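Local coordinates for putative trimethylamine methyltransferase (Rhizobium meliloti, PDB 4YYC) that probably transfers methyl groups as a member of the trimethylamine methyltransferase (MttB) family, at the interface of chains A and B. Residues are numbered along the deposited sequence; one frame, centred on the assembly and turned at random. Chains: chain A/B, Putative trimethylamine methyltransferase.

The interface of chains A and B. Residues chain A 54, 58, 61-62, 286-288; chain B 424-426, 430-431.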
loop_
_atom_site.group_PDB
_atom_site.type_symbol
_atom_site.label_atom_id
_atom_site.label_comp_id
_atom_site.label_asym_id
_atom_site.label_seq_id
_atom_site.Cartn_x
_atom_site.Cartn_y
_atom_site.Cartn_z
ATOM N N LEU A 54 2.724 5.471 16.830
ATOM C CA LEU A 54 3.157 6.161 18.041
ATOM C C LEU A 54 2.928 5.245 19.209
ATOM O O LEU A 54 1.915 4.559 19.270
ATOM C CB LEU A 54 2.353 7.427 18.266
ATOM C CG LEU A 54 2.430 8.505 17.185
ATOM C CD1 LEU A 54 1.401 9.599 17.348
ATOM C CD2 LEU A 54 3.866 9.023 17.187
ATOM N N GLY A 58 4.700 8.745 23.066
ATOM C CA GLY A 58 4.558 9.627 21.935
ATOM C C GLY A 58 3.160 10.203 21.863
ATOM O O GLY A 58 2.978 11.362 21.541
ATOM N N LEU A 61 2.770 12.776 24.498
ATOM C CA LEU A 61 3.549 13.946 24.143
ATOM C C LEU A 61 2.787 14.869 23.201
ATOM O O LEU A 61 2.723 16.073 23.420
ATOM C CB LEU A 61 4.857 13.485 23.521
ATOM C CG LEU A 61 5.789 14.555 22.974
ATOM C CD1 LEU A 61 6.218 15.487 24.080
ATOM C CD2 LEU A 61 7.021 13.845 22.387
ATOM N N ILE A 62 2.228 14.275 22.152
ATOM C CA ILE A 62 1.436 15.041 21.186
ATOM C C ILE A 62 0.207 15.643 21.867
ATOM O O ILE A 62 -0.109 16.804 21.649
ATOM C CB ILE A 62 1.025 14.202 19.969
ATOM C CG1 ILE A 62 2.259 13.652 19.228
ATOM C CG2 ILE A 62 0.175 15.030 19.013
ATOM C CD1 ILE A 62 3.227 14.706 18.748
ATOM N N VAL A 286 6.328 15.571 11.079
ATOM C CA VAL A 286 5.169 14.747 11.403
ATOM C C VAL A 286 4.631 15.131 12.777
ATOM O O VAL A 286 3.433 15.420 12.923
ATOM C CB VAL A 286 5.513 13.249 11.331
ATOM C CG1 VAL A 286 4.351 12.388 11.861
ATOM C CG2 VAL A 286 5.833 12.919 9.892
ATOM N N ALA A 287 5.504 15.166 13.782
ATOM C CA ALA A 287 5.057 15.480 15.106
ATOM C C ALA A 287 4.427 16.883 15.232
ATOM O O ALA A 287 3.400 17.039 15.890
ATOM C CB ALA A 287 6.151 15.343 16.116
ATOM N N GLY A 288 5.016 17.880 14.586
ATOM C CA GLY A 288 4.449 19.219 14.624
ATOM C C GLY A 288 3.117 19.317 13.912
ATOM O O GLY A 288 2.204 20.014 14.391
ATOM N N VAL B 424 8.369 7.821 13.219
ATOM C CA VAL B 424 8.086 9.229 13.576
ATOM C C VAL B 424 9.158 9.774 14.491
ATOM O O VAL B 424 9.398 9.202 15.565
ATOM C CB VAL B 424 6.734 9.370 14.276
ATOM C CG1 VAL B 424 6.451 10.841 14.644
ATOM C CG2 VAL B 424 5.637 8.838 13.387
ATOM N N ASP B 425 9.764 10.884 14.088
ATOM C CA ASP B 425 10.745 11.582 14.913
ATOM C C ASP B 425 10.025 12.367 16.004
ATOM O O ASP B 425 9.139 13.165 15.713
ATOM C CB ASP B 425 11.512 12.562 14.020
ATOM C CG ASP B 425 12.741 13.187 14.691
ATOM O OD1 ASP B 425 12.959 13.052 15.912
ATOM O OD2 ASP B 425 13.521 13.827 13.942
ATOM N N LEU B 426 10.430 12.159 17.244
ATOM C CA LEU B 426 9.787 12.852 18.354
ATOM C C LEU B 426 10.783 13.723 19.127
ATOM O O LEU B 426 10.516 14.077 20.282
ATOM C CB LEU B 426 9.086 11.837 19.256
ATOM C CG LEU B 426 7.868 11.157 18.609
ATOM C CD1 LEU B 426 7.397 10.035 19.504
ATOM C CD2 LEU B 426 6.722 12.100 18.344
ATOM N N ALA B 430 11.630 18.174 16.154
ATOM C CA ALA B 430 10.505 17.604 15.411
ATOM C C ALA B 430 9.142 18.028 15.997
ATOM O O ALA B 430 8.159 18.206 15.255
ATOM C CB ALA B 430 10.626 16.084 15.352
ATOM N N GLN B 431 9.086 18.194 17.314
ATOM C CA GLN B 431 7.862 18.668 17.953
ATOM C C GLN B 431 7.411 20.060 17.450
ATOM O O GLN B 431 6.232 20.364 17.439
ATOM C CB GLN B 431 8.006 18.663 19.459
ATOM C CG GLN B 431 8.031 17.271 20.059
ATOM C CD GLN B 431 8.485 17.289 21.515
ATOM O OE1 GLN B 431 7.915 18.003 22.336
ATOM N NE2 GLN B 431 9.488 16.489 21.840
HETATM O O HOH W 1 8.057 14.261 13.519
#
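A largely apolar patch, one of two equivalent copies in a two-fold symmetric homodimer interface, joins two copies of this MttB-family protein: a stretch of chain B, residues 424-426 and the short helix 428-431, packs against helix 56-73, the loop residue A:Leu54 just before it, and the start of helix 286-307 of chain A. The patch would help hold the deposited dimer, though the structure alone does not show that this pair forms in the cell. With CG anti to its own carbonyl carbon (chi1 -68°), B:Leu426 points its fork between the two chain A helices: CD1 rests on the bare CA of A:Gly58 at 3.8 Å, while CD2 meets CB of A:Ala287 at 4.0 Å. B:Val424 sets CG1 against CG1 of A:Val286 at 3.8 Å, the side chains crossing at about a right angle, and also touches CD2 of A:Leu54. Across the forked tip of A:Leu61 lies the amide of B:Gln431, with OE1 near CD1 (3.5 Å) and NE2 near CD2 (3.7 Å). NE2 donates to O of B:Leu426 within chain B (3.1 Å) from above the carbonyl plane, which would help to fix the rotation of the amide. An alanine in place of B:Gln431 would probably open a gap beside A:Leu61 and leave the B:Leu426 carbonyl without this donor. Water 1 bridges the chains, 2.7 Å from both the backbone N of A:Ala287, in the first turn of helix 286-307, and the backbone O of B:Asp425.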